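Local atomic coordinates of heat shock protein, putative (Plasmodium falciparum, PDB entry 1Y6Z), a protein that probably works as an ATP-dependent chaperone of the heat shock protein 90 family that binds unfolded proteins, here represented by its middle domain. Residues 44-58 against 93-105. Numbering follows the deposited sequence.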
loop_
_atom_site.group_PDB
_atom_site.type_symbol
_atom_site.label_atom_id
_atom_site.label_comp_id
_atom_site.label_asym_id
_atom_site.label_seq_id
_atom_site.Cartn_x
_atom_site.Cartn_y
_atom_site.Cartn_z
ATOM N N GLN B 44 -8.805 21.204 3.301
ATOM C CA GLN B 44 -8.413 22.101 4.368
ATOM C C GLN B 44 -6.977 22.607 4.493
ATOM O O GLN B 44 -6.832 23.798 4.805
ATOM C CB GLN B 44 -8.911 21.639 5.751
ATOM C CG GLN B 44 -8.608 20.200 6.104
ATOM C CD GLN B 44 -8.174 19.991 7.559
ATOM O OE1 GLN B 44 -7.635 18.928 7.902
ATOM N NE2 GLN B 44 -8.413 20.985 8.412
ATOM N N ILE B 45 -5.883 21.844 4.309
ATOM C CA ILE B 45 -5.582 20.579 3.563
ATOM C C ILE B 45 -4.835 20.828 2.232
ATOM O O ILE B 45 -4.083 19.962 1.767
ATOM C CB ILE B 45 -6.563 19.337 3.647
ATOM C CG1 ILE B 45 -5.874 18.226 4.455
ATOM C CG2 ILE B 45 -6.879 18.754 2.273
ATOM C CD1 ILE B 45 -6.783 17.347 5.245
ATOM N N SER B 46 -4.972 22.028 1.685
ATOM C CA SER B 46 -4.505 22.281 0.346
ATOM C C SER B 46 -2.984 22.459 0.196
ATOM O O SER B 46 -2.366 23.362 0.793
ATOM C CB SER B 46 -5.251 23.450 -0.258
ATOM O OG SER B 46 -5.873 23.014 -1.447
ATOM N N PHE B 47 -2.389 21.587 -0.627
ATOM C CA PHE B 47 -0.969 21.731 -0.994
ATOM C C PHE B 47 -0.683 20.980 -2.309
ATOM O O PHE B 47 -1.465 20.096 -2.724
ATOM C CB PHE B 47 -0.029 21.326 0.163
ATOM C CG PHE B 47 0.037 19.834 0.428
ATOM C CD1 PHE B 47 0.905 19.015 -0.310
ATOM C CD2 PHE B 47 -0.765 19.246 1.393
ATOM C CE1 PHE B 47 0.959 17.640 -0.077
ATOM C CE2 PHE B 47 -0.728 17.849 1.629
ATOM C CZ PHE B 47 0.156 17.058 0.907
ATOM N N ASN B 48 0.400 21.390 -2.958
ATOM C CA ASN B 48 0.946 20.738 -4.148
ATOM C C ASN B 48 2.302 20.155 -3.794
ATOM O O ASN B 48 2.995 20.696 -2.957
ATOM C CB ASN B 48 1.182 21.772 -5.234
ATOM C CG ASN B 48 -0.019 22.625 -5.499
ATOM O OD1 ASN B 48 -0.981 22.185 -6.145
ATOM N ND2 ASN B 48 0.038 23.885 -5.049
ATOM N N SER B 49 2.704 19.047 -4.420
ATOM C CA SER B 49 4.037 18.557 -4.139
ATOM C C SER B 49 4.590 17.903 -5.381
ATOM O O SER B 49 3.847 17.356 -6.172
ATOM C CB SER B 49 4.092 17.594 -2.952
ATOM O OG SER B 49 5.433 17.286 -2.528
ATOM N N ILE B 50 5.884 18.068 -5.591
ATOM C CA ILE B 50 6.560 17.228 -6.602
ATOM C C ILE B 50 7.733 16.661 -5.834
ATOM O O ILE B 50 8.472 17.439 -5.217
ATOM C CB ILE B 50 7.094 18.007 -7.847
ATOM C CG1 ILE B 50 6.024 18.909 -8.468
ATOM C CG2 ILE B 50 7.673 16.962 -8.873
ATOM C CD1 ILE B 50 6.507 19.753 -9.656
ATOM N N LEU B 51 7.916 15.333 -5.866
ATOM C CA LEU B 51 8.922 14.693 -5.083
ATOM C C LEU B 51 9.762 13.905 -6.096
ATOM O O LEU B 51 9.210 13.334 -6.978
ATOM C CB LEU B 51 8.247 13.693 -4.144
ATOM C CG LEU B 51 7.380 14.273 -2.983
ATOM C CD1 LEU B 51 6.883 12.985 -2.168
ATOM C CD2 LEU B 51 8.232 15.148 -2.127
ATOM N N TYR B 52 11.083 13.952 -5.967
ATOM C CA TYR B 52 12.027 13.319 -6.886
ATOM C C TYR B 52 12.939 12.386 -6.075
ATOM O O TYR B 52 13.392 12.724 -4.996
ATOM C CB TYR B 52 12.939 14.371 -7.484
ATOM C CG TYR B 52 12.239 15.337 -8.453
ATOM C CD1 TYR B 52 11.682 16.522 -7.997
ATOM C CD2 TYR B 52 12.172 15.030 -9.815
ATOM C CE1 TYR B 52 11.056 17.441 -8.886
ATOM C CE2 TYR B 52 11.547 15.901 -10.687
ATOM C CZ TYR B 52 10.993 17.105 -10.224
ATOM O OH TYR B 52 10.428 18.001 -11.139
ATOM N N ILE B 53 13.266 11.246 -6.660
ATOM C CA ILE B 53 14.353 10.405 -6.243
ATOM C C ILE B 53 15.509 10.799 -7.127
ATOM O O ILE B 53 15.416 10.706 -8.377
ATOM C CB ILE B 53 14.017 8.931 -6.437
ATOM C CG1 ILE B 53 12.869 8.562 -5.497
ATOM C CG2 ILE B 53 15.256 8.025 -6.158
ATOM C CD1 ILE B 53 12.473 7.097 -5.665
ATOM N N PRO B 54 16.583 11.291 -6.518
ATOM C CA PRO B 54 17.737 11.744 -7.299
ATOM C C PRO B 54 18.369 10.610 -8.088
ATOM O O PRO B 54 18.219 9.460 -7.708
ATOM C CB PRO B 54 18.714 12.274 -6.197
ATOM C CG PRO B 54 17.779 12.725 -5.130
ATOM C CD PRO B 54 16.784 11.566 -5.087
ATOM N N GLY B 55 19.090 10.942 -9.161
ATOM C CA GLY B 55 19.877 9.953 -9.910
ATOM C C GLY B 55 21.125 9.392 -9.238
ATOM O O GLY B 55 21.642 8.340 -9.660
ATOM N N SER B 56 21.639 10.119 -8.235
ATOM C CA SER B 56 22.866 9.782 -7.566
ATOM C C SER B 56 22.814 10.423 -6.190
ATOM O O SER B 56 21.946 11.263 -5.922
ATOM C CB SER B 56 24.110 10.258 -8.351
ATOM O OG SER B 56 24.127 11.667 -8.483
ATOM N N LEU B 57 23.752 10.076 -5.315
ATOM C CA LEU B 57 23.709 10.598 -3.941
ATOM C C LEU B 57 23.828 12.133 -3.933
ATOM O O LEU B 57 24.775 12.678 -4.556
ATOM C CB LEU B 57 24.787 9.899 -3.119
ATOM C CG LEU B 57 24.812 9.921 -1.607
ATOM C CD1 LEU B 57 23.440 9.398 -1.011
ATOM C CD2 LEU B 57 26.041 9.110 -1.109
ATOM N N PRO B 58 22.874 12.870 -3.293
ATOM C CA PRO B 58 23.093 14.313 -3.233
ATOM C C PRO B 58 24.437 14.631 -2.558
ATOM O O PRO B 58 24.908 13.853 -1.740
ATOM C CB PRO B 58 21.935 14.817 -2.356
ATOM C CG PRO B 58 20.819 13.822 -2.599
ATOM C CD PRO B 58 21.537 12.496 -2.751
ATOM N N TRP B 93 15.041 8.733 7.272
ATOM C CA TRP B 93 15.416 7.772 6.236
ATOM C C TRP B 93 15.050 8.306 4.824
ATOM O O TRP B 93 15.600 7.843 3.846
ATOM C CB TRP B 93 14.849 6.382 6.473
ATOM C CG TRP B 93 13.415 6.266 6.243
ATOM C CD1 TRP B 93 12.440 6.528 7.144
ATOM C CD2 TRP B 93 12.752 5.887 5.005
ATOM N NE1 TRP B 93 11.211 6.357 6.563
ATOM C CE2 TRP B 93 11.377 5.902 5.267
ATOM C CE3 TRP B 93 13.211 5.481 3.722
ATOM C CZ2 TRP B 93 10.406 5.566 4.275
ATOM C CZ3 TRP B 93 12.252 5.100 2.745
ATOM C CH2 TRP B 93 10.867 5.175 3.029
ATOM N N LEU B 94 14.180 9.306 4.749
ATOM C CA LEU B 94 13.802 9.938 3.486
ATOM C C LEU B 94 14.554 11.218 3.122
ATOM O O LEU B 94 14.128 11.927 2.205
ATOM C CB LEU B 94 12.311 10.280 3.515
ATOM C CG LEU B 94 11.510 8.996 3.357
ATOM C CD1 LEU B 94 10.117 9.353 3.797
ATOM C CD2 LEU B 94 11.559 8.509 1.857
ATOM N N THR B 95 15.658 11.479 3.818
ATOM C CA THR B 95 16.523 12.655 3.614
ATOM C C THR B 95 17.036 12.741 2.174
ATOM O O THR B 95 17.384 13.820 1.719
ATOM C CB THR B 95 17.741 12.679 4.588
ATOM O OG1 THR B 95 18.441 13.949 4.501
ATOM C CG2 THR B 95 18.721 11.540 4.319
ATOM N N PHE B 96 17.095 11.607 1.483
ATOM C CA PHE B 96 17.642 11.593 0.084
ATOM C C PHE B 96 16.644 12.158 -0.920
ATOM O O PHE B 96 17.030 12.494 -2.019
ATOM C CB PHE B 96 18.112 10.204 -0.356
ATOM C CG PHE B 96 16.991 9.186 -0.463
ATOM C CD1 PHE B 96 16.643 8.398 0.615
ATOM C CD2 PHE B 96 16.258 9.059 -1.660
ATOM C CE1 PHE B 96 15.621 7.426 0.541
ATOM C CE2 PHE B 96 15.174 8.113 -1.734
ATOM C CZ PHE B 96 14.889 7.302 -0.651
ATOM N N LEU B 97 15.354 12.286 -0.573
ATOM C CA LEU B 97 14.394 12.844 -1.507
ATOM C C LEU B 97 14.691 14.354 -1.748
ATOM O O LEU B 97 15.121 15.055 -0.841
ATOM C CB LEU B 97 12.965 12.793 -0.857
ATOM C CG LEU B 97 12.242 11.479 -0.654
ATOM C CD1 LEU B 97 10.839 11.889 -0.068
ATOM C CD2 LEU B 97 12.002 10.840 -1.959
ATOM N N ARG B 98 14.440 14.829 -2.955
ATOM C CA ARG B 98 14.492 16.248 -3.257
ATOM C C ARG B 98 13.106 16.595 -3.797
ATOM O O ARG B 98 12.503 15.819 -4.541
ATOM C CB ARG B 98 15.593 16.551 -4.282
ATOM C CG ARG B 98 17.000 16.234 -3.789
ATOM C CD ARG B 98 17.332 17.201 -2.699
ATOM N NE ARG B 98 18.658 17.088 -2.070
ATOM C CZ ARG B 98 18.895 16.447 -0.930
ATOM N NH1 ARG B 98 17.943 15.751 -0.343
ATOM N NH2 ARG B 98 20.119 16.439 -0.408
ATOM N N GLY B 99 12.577 17.766 -3.464
ATOM C CA GLY B 99 11.219 18.059 -3.889
ATOM C C GLY B 99 10.718 19.405 -3.374
ATOM O O GLY B 99 11.463 20.165 -2.737
ATOM N N ILE B 100 9.458 19.683 -3.684
ATOM C CA ILE B 100 8.860 20.915 -3.271
ATOM C C ILE B 100 7.535 20.608 -2.607
ATOM O O ILE B 100 6.853 19.642 -2.957
ATOM C CB ILE B 100 8.736 21.962 -4.457
ATOM C CG1 ILE B 100 7.570 21.639 -5.385
ATOM C CG2 ILE B 100 10.117 22.118 -5.278
ATOM C CD1 ILE B 100 6.187 22.241 -4.924
ATOM N N VAL B 101 7.153 21.458 -1.666
ATOM C CA VAL B 101 5.773 21.482 -1.174
ATOM C C VAL B 101 5.295 22.941 -1.256
ATOM O O VAL B 101 5.994 23.839 -0.773
ATOM C CB VAL B 101 5.691 21.044 0.303
ATOM C CG1 VAL B 101 4.203 21.142 0.800
ATOM C CG2 VAL B 101 6.231 19.650 0.503
ATOM N N ASP B 102 4.150 23.179 -1.884
ATOM C CA ASP B 102 3.545 24.520 -1.816
ATOM C C ASP B 102 2.212 24.433 -1.119
ATOM O O ASP B 102 1.270 23.857 -1.664
ATOM C CB ASP B 102 3.350 25.097 -3.197
ATOM C CG ASP B 102 2.926 26.576 -3.177
ATOM O OD1 ASP B 102 2.854 27.161 -4.260
ATOM O OD2 ASP B 102 2.697 27.153 -2.104
ATOM N N SER B 103 2.169 25.021 0.074
ATOM C CA SER B 103 1.016 25.042 0.965
ATOM C C SER B 103 0.195 26.329 0.831
ATOM O O SER B 103 0.738 27.412 0.631
ATOM C CB SER B 103 1.499 24.912 2.411
ATOM O OG SER B 103 0.459 24.443 3.249
ATOM N N GLU B 104 -1.125 26.201 0.952
ATOM C CA GLU B 104 -2.016 27.371 1.024
ATOM C C GLU B 104 -1.964 28.084 2.392
ATOM O O GLU B 104 -2.277 29.278 2.501
ATOM C CB GLU B 104 -3.461 26.945 0.716
ATOM C CG GLU B 104 -4.381 28.083 0.278
ATOM C CD GLU B 104 -3.987 28.651 -1.076
ATOM O OE1 GLU B 104 -3.500 29.807 -1.099
ATOM O OE2 GLU B 104 -4.156 27.942 -2.106
ATOM N N ASN B 105 -1.554 27.347 3.421
ATOM C CA ASN B 105 -1.695 27.759 4.814
ATOM C C ASN B 105 -0.350 27.832 5.522
ATOM O O ASN B 105 0.526 28.591 5.108
ATOM C CB ASN B 105 -2.634 26.794 5.554
ATOM C CG ASN B 105 -4.104 26.924 5.100
ATOM O OD1 ASN B 105 -4.434 27.743 4.229
ATOM N ND2 ASN B 105 -4.984 26.109 5.689
#
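Pro58 lies over one face of the Arg98 guanidinium, with CG offset toward the rim of the group. Its CB is 3.1 Å from Arg98 NH2. A bend about CB-CG of the arginine (chi2 -68°) turns the guanidinium back to the carbonyls of its own loop. There NH1 donates to Thr95 O and Leu97 O, both in the guanidinium plane, and NH2 forms a salt bridge with Glu60. Pro54 CG packs on Arg98 CG at 3.8 Å, the two side chains crossing at about a right angle. It also lies against Phe96 O, which is buried with no polar partner.

Strands 47-53 and 98-103 are antiparallel inner neighbours in the five-stranded mixed sheet of this Hsp90 middle domain. Tyr52 N donates to Arg98 O (2.7 Å), and the same carbonyl oxygen meets the edge of the Tyr52 ring in its plane. Ile100 O accepts two bonds, from Ile50 N and from Ser49 OG at 2.8 Å. On the serine face, Phe47 CD1 meets Val101 CG1 obliquely at 4.1 Å, and helix 121-141 packs against Phe47 and Leu51. Asn48 and Asp102 lie side by side on the other face. Asp102 OD1 is hydrogen-bonded to Trp7 NE1 and OD2 to the backbone N of Arg79.

The in-plane bonds and the Glu60 salt bridge fix the rotation of the buried guanidinium and probably offset its charge, while Pro58 packs on one face.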